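Local coordinates for protein putative oxidoreductase FAD-binding subunit (Sulfolobus tokodaii, PDB 4ZOH) that binds FAD and probably serves as the flavin-carrying electron-transfer subunit of a molybdopterin-dependent oxidoreductase related to xanthine and CO dehydrogenases, at residues B[130-135]-B[157-162]. Sequence-based numbering, arbitrary orientation.
With FAD (flavin-adenine dinucleotide), chain H.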
ATOM      1  N   VAL B 130      12.514  -9.771  53.320  1.00 38.81           N
ATOM      2  CA  VAL B 130      13.078  -9.504  51.999  1.00 36.84           C
ATOM      3  C   VAL B 130      14.563  -9.872  52.032  1.00 43.97           C
ATOM      4  O   VAL B 130      15.336  -9.258  52.771  1.00 40.72           O
ATOM      5  CB  VAL B 130      12.904  -8.029  51.578  1.00 34.42           C
ATOM      6  CG1 VAL B 130      13.337  -7.812  50.115  1.00 34.69           C
ATOM      7  CG2 VAL B 130      11.455  -7.538  51.795  1.00 31.49           C
ATOM      8  N   LYS B 131      14.943 -10.916  51.281  1.00 43.82           N
ATOM      9  CA  LYS B 131      16.348 -11.237  51.106  1.00 42.71           C
ATOM     10  C   LYS B 131      16.857 -10.342  49.977  1.00 43.28           C
ATOM     11  O   LYS B 131      16.293 -10.342  48.881  1.00 48.90           O
ATOM     12  CB  LYS B 131      16.554 -12.724  50.802  1.00 42.43           C
ATOM     13  CG  LYS B 131      18.017 -13.140  50.563  1.00 39.01           C
ATOM     14  CD  LYS B 131      18.143 -14.643  50.406  1.00 46.12           C
ATOM     15  CE  LYS B 131      17.924 -15.386  51.742  1.00 58.83           C
ATOM     16  NZ  LYS B 131      17.918 -16.886  51.639  1.00 59.01           N
ATOM     17  N   ILE B 132      17.903  -9.570  50.276  1.00 41.95           N
ATOM     18  CA  ILE B 132      18.549  -8.643  49.352  1.00 39.93           C
ATOM     19  C   ILE B 132      19.926  -9.179  49.022  1.00 45.41           C
ATOM     20  O   ILE B 132      20.691  -9.474  49.938  1.00 49.64           O
ATOM     21  CB  ILE B 132      18.658  -7.235  49.962  1.00 37.00           C
ATOM     22  CG1 ILE B 132      17.272  -6.727  50.345  1.00 37.27           C
ATOM     23  CG2 ILE B 132      19.376  -6.290  49.006  1.00 39.56           C
ATOM     24  CD1 ILE B 132      17.248  -5.415  51.119  1.00 41.33           C
ATOM     25  N   THR B 133      20.246  -9.326  47.734  1.00 38.04           N
ATOM     26  CA  THR B 133      21.542  -9.825  47.340  1.00 37.51           C
ATOM     27  C   THR B 133      22.466  -8.805  46.688  1.00 43.36           C
ATOM     28  O   THR B 133      22.051  -7.946  45.917  1.00 47.71           O
ATOM     29  CB  THR B 133      21.412 -11.086  46.493  1.00 36.38           C
ATOM     30  OG1 THR B 133      20.632 -12.029  47.222  1.00 35.35           O
ATOM     31  CG2 THR B 133      22.766 -11.701  46.210  1.00 36.06           C
ATOM     32  N   SER B 134      23.744  -8.993  46.965  1.00 46.20           N
ATOM     33  CA  SER B 134      24.834  -8.120  46.609  1.00 46.72           C
ATOM     34  C   SER B 134      25.948  -9.037  46.124  1.00 44.48           C
ATOM     35  O   SER B 134      25.879 -10.266  46.318  1.00 42.52           O
ATOM     36  CB  SER B 134      25.248  -7.423  47.903  1.00 53.53           C
ATOM     37  OG  SER B 134      26.222  -6.452  47.685  1.00 56.07           O
ATOM     38  N   ARG B 135      26.974  -8.482  45.468  1.00 56.39           N
ATOM     39  CA  ARG B 135      28.203  -9.254  45.199  1.00 61.15           C
ATOM     40  C   ARG B 135      28.852  -9.536  46.573  1.00 62.25           C
ATOM     41  O   ARG B 135      29.415 -10.610  46.834  1.00 62.59           O
ATOM     42  CB  ARG B 135      29.160  -8.487  44.270  1.00 75.92           C
ATOM     43  CG  ARG B 135      29.022  -8.746  42.765  1.00 83.81           C
ATOM     44  CD  ARG B 135      30.297  -8.366  41.992  1.00 90.89           C
ATOM     45  NE  ARG B 135      31.098  -9.554  41.675  1.00113.72           N
ATOM     46  CZ  ARG B 135      31.981 -10.153  42.486  1.00119.23           C
ATOM     47  NH1 ARG B 135      32.245  -9.682  43.699  1.00125.74           N
ATOM     48  NH2 ARG B 135      32.621 -11.242  42.079  1.00119.09           N
ATOM     49  N   PRO B 157      22.583   0.907  45.127  1.00 48.85           N
ATOM     50  CA  PRO B 157      23.136   0.539  43.825  1.00 45.28           C
ATOM     51  C   PRO B 157      24.000  -0.702  44.007  1.00 44.91           C
ATOM     52  O   PRO B 157      24.702  -0.810  45.006  1.00 49.93           O
ATOM     53  CB  PRO B 157      23.969   1.765  43.458  1.00 49.66           C
ATOM     54  CG  PRO B 157      23.294   2.889  44.198  1.00 49.74           C
ATOM     55  CD  PRO B 157      22.976   2.273  45.527  1.00 46.67           C
ATOM     56  N   GLY B 158      23.869  -1.672  43.103  1.00 47.17           N
ATOM     57  CA  GLY B 158      24.501  -2.966  43.272  1.00 39.92           C
ATOM     58  C   GLY B 158      23.601  -4.097  43.801  1.00 44.64           C
ATOM     59  O   GLY B 158      23.978  -5.297  43.746  1.00 40.71           O
ATOM     60  N   GLU B 159      22.414  -3.787  44.327  1.00 43.43           N
ATOM     61  CA  GLU B 159      21.651  -4.943  44.902  1.00 43.39           C
ATOM     62  C   GLU B 159      20.287  -5.262  44.333  1.00 39.90           C
ATOM     63  O   GLU B 159      19.594  -4.386  43.871  1.00 41.05           O
ATOM     64  CB  GLU B 159      21.621  -4.906  46.431  1.00 48.70           C
ATOM     65  CG  GLU B 159      21.758  -3.526  47.018  1.00 50.07           C
ATOM     66  CD  GLU B 159      21.625  -3.503  48.527  1.00 50.16           C
ATOM     67  OE1 GLU B 159      20.865  -2.630  49.010  1.00 41.90           O
ATOM     68  OE2 GLU B 159      22.266  -4.349  49.207  1.00 51.93           O
ATOM     69  N   LEU B 160      19.916  -6.536  44.389  1.00 39.05           N
ATOM     70  CA  LEU B 160      18.621  -6.983  43.980  1.00 39.38           C
ATOM     71  C   LEU B 160      17.907  -7.773  45.072  1.00 40.02           C
ATOM     72  O   LEU B 160      18.492  -8.653  45.675  1.00 42.94           O
ATOM     73  CB  LEU B 160      18.751  -7.901  42.743  1.00 34.61           C
ATOM     74  CG  LEU B 160      19.321  -7.240  41.457  1.00 34.79           C
ATOM     75  CD1 LEU B 160      19.636  -8.318  40.440  1.00 28.69           C
ATOM     76  CD2 LEU B 160      18.394  -6.170  40.880  1.00 33.16           C
ATOM     77  N   VAL B 161      16.606  -7.544  45.225  1.00 36.43           N
ATOM     78  CA  VAL B 161      15.743  -8.533  45.854  1.00 30.76           C
ATOM     79  C   VAL B 161      15.832  -9.900  45.185  1.00 34.72           C
ATOM     80  O   VAL B 161      15.597 -10.051  43.966  1.00 36.43           O
ATOM     81  CB  VAL B 161      14.293  -8.028  45.862  1.00 31.23           C
ATOM     82  CG1 VAL B 161      13.352  -9.030  46.556  1.00 28.12           C
ATOM     83  CG2 VAL B 161      14.248  -6.649  46.501  1.00 26.97           C
ATOM     84  N   THR B 162      16.119 -10.933  45.964  1.00 32.97           N
ATOM     85  CA  THR B 162      16.155 -12.244  45.374  1.00 29.10           C
ATOM     86  C   THR B 162      15.067 -13.159  45.913  1.00 32.54           C
ATOM     87  O   THR B 162      14.730 -14.203  45.248  1.00 29.12           O
ATOM     88  CB  THR B 162      17.534 -12.926  45.562  1.00 34.44           C
ATOM     89  OG1 THR B 162      17.947 -12.831  46.939  1.00 40.90           O
ATOM     90  CG2 THR B 162      18.567 -12.261  44.692  1.00 32.18           C
TER
HETATM   91  PA  FAD H 301       9.419  -4.189  36.710  1.00 31.37           P
HETATM   92  O1A FAD H 301       8.484  -3.237  36.043  1.00 26.30           O
HETATM   93  O2A FAD H 301      10.319  -5.053  35.936  1.00 28.95           O
HETATM   94  O5B FAD H 301      10.339  -3.407  37.701  1.00 27.05           O
HETATM   95  C5B FAD H 301       9.761  -2.410  38.598  1.00 27.92           C
HETATM   96  C4B FAD H 301      10.952  -1.745  39.485  1.00 28.75           C
HETATM   97  O4B FAD H 301      11.723  -2.751  40.258  1.00 32.61           O
HETATM   98  C3B FAD H 301      11.978  -1.149  38.529  1.00 30.48           C
HETATM   99  O3B FAD H 301      12.464   0.054  39.072  1.00 30.11           O
HETATM  100  C2B FAD H 301      13.078  -2.227  38.386  1.00 35.21           C
HETATM  101  O2B FAD H 301      14.369  -1.712  38.038  1.00 36.33           O
HETATM  102  C1B FAD H 301      13.145  -2.781  39.768  1.00 33.00           C
HETATM  103  N9A FAD H 301      13.271  -4.216  39.998  1.00 27.97           N
HETATM  104  C8A FAD H 301      12.602  -5.217  39.431  1.00 28.84           C
HETATM  105  N7A FAD H 301      12.969  -6.383  40.012  1.00 28.13           N
HETATM  106  C5A FAD H 301      13.883  -6.088  40.968  1.00 30.32           C
HETATM  107  C6A FAD H 301      14.604  -6.855  41.907  1.00 30.96           C
HETATM  108  N6A FAD H 301      14.393  -8.168  41.933  1.00 28.51           N
HETATM  109  N1A FAD H 301      15.474  -6.249  42.737  1.00 31.36           N
HETATM  110  C2A FAD H 301      15.630  -4.900  42.753  1.00 30.10           C
HETATM  111  N3A FAD H 301      14.964  -4.150  41.869  1.00 29.98           N
HETATM  112  C4A FAD H 301      14.079  -4.711  40.968  1.00 29.02           C
HETATM  113  N1  FAD H 301       0.080  -3.667  40.836  1.00 28.74           N
HETATM  114  C2  FAD H 301      -0.712  -3.843  41.966  1.00 26.55           C
HETATM  115  O2  FAD H 301      -0.178  -4.027  43.041  1.00 23.97           O
HETATM  116  N3  FAD H 301      -2.072  -3.818  41.882  1.00 25.74           N
HETATM  117  C4  FAD H 301      -2.689  -3.596  40.697  1.00 26.38           C
HETATM  118  O4  FAD H 301      -3.923  -3.631  40.670  1.00 24.00           O
HETATM  119  C4X FAD H 301      -1.901  -3.382  39.545  1.00 25.51           C
HETATM  120  N5  FAD H 301      -2.525  -3.163  38.337  1.00 25.20           N
HETATM  121  C5X FAD H 301      -1.714  -2.925  37.187  1.00 26.56           C
HETATM  122  C6  FAD H 301      -2.356  -2.642  35.986  1.00 24.09           C
HETATM  123  C7  FAD H 301      -1.597  -2.435  34.824  1.00 24.87           C
HETATM  124  C7M FAD H 301      -2.381  -2.132  33.528  1.00 21.19           C
HETATM  125  C8  FAD H 301      -0.189  -2.478  34.885  1.00 26.15           C
HETATM  126  C8M FAD H 301       0.719  -2.224  33.652  1.00 23.48           C
HETATM  127  C9  FAD H 301       0.463  -2.713  36.110  1.00 26.33           C
HETATM  128  C9A FAD H 301      -0.303  -2.957  37.253  1.00 26.77           C
HETATM  129  N10 FAD H 301       0.304  -3.203  38.505  1.00 27.75           N
HETATM  130  C10 FAD H 301      -0.521  -3.419  39.624  1.00 26.29           C
HETATM  131  C1' FAD H 301       1.753  -3.240  38.674  1.00 27.23           C
HETATM  132  C2' FAD H 301       2.308  -4.653  38.415  1.00 25.50           C
HETATM  133  O2' FAD H 301       1.950  -5.483  39.540  1.00 30.16           O
HETATM  134  C3' FAD H 301       3.841  -4.657  38.160  1.00 25.92           C
HETATM  135  O3' FAD H 301       4.128  -5.947  37.612  1.00 24.54           O
HETATM  136  C4' FAD H 301       4.670  -4.462  39.418  1.00 28.72           C
HETATM  137  O4' FAD H 301       4.226  -3.270  40.066  1.00 26.39           O
HETATM  138  C5' FAD H 301       6.180  -4.351  39.113  1.00 25.16           C
HETATM  139  O5' FAD H 301       6.653  -5.718  38.981  1.00 27.31           O
HETATM  140  P   FAD H 301       7.449  -6.151  37.691  1.00 30.70           P
HETATM  141  O1P FAD H 301       8.031  -7.502  37.946  1.00 29.68           O
HETATM  142  O2P FAD H 301       6.605  -5.997  36.484  1.00 26.72           O
HETATM  143  O3P FAD H 301       8.601  -5.074  37.775  1.00 28.30           O
HETATM  144  O   HOH W   1      26.548  -6.189  44.086  1.00 49.67           O
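Strands 130-134 and 160-162 pair antiparallel: Thr133 and Leu160 form a hydrogen-bonded pair, with Thr133 N to Leu160 O at 2.8 Å and Leu160 N to Thr133 O at 3.0 Å, while Ile132 faces Val161 as a non-hydrogen-bonded pair. A third backbone bond joins Thr162 N to Lys131 O, and a water bridges Arg135 N and Gly158 O. The Thr133 and Thr162 side chains cross at about a right angle; Thr162 OG1, set between its own backbone N and carbonyl carbon (chi1 49°), donates to Thr133 OG1 at 2.8 Å. Thr133 OG1 is also bonded to Asp138, so two polar partners grip it. The aliphatic chain of Lys131 passes Thr162 OG1, CG at 3.6 Å, before its amine reaches Glu163 in a salt bridge. On the face of Ile132 and Val161, Ile132 CG2 lies against the carboxylate of Glu159, 3.5 Å from OE2; Glu159 OE1 is held by Asn156 N and Arg139. Val130 CG1 meets Val161 CG1 at 3.8 Å. Val161 N and O, turned away from 130-134, pair with the adenine of FAD: O accepts from N6A at 3.0 Å, and N gives N1A a weak bond. Leu160 CD2 lies over the adenine face, 3.5 Å from N1A. Both are inner sheet strands, 137-142 beside 129-134 and 68-72 beside 160-167; Phe146 of helix 143-146 packs on Val130, Ile132 and Val161, and helix 14-23 meets Leu160.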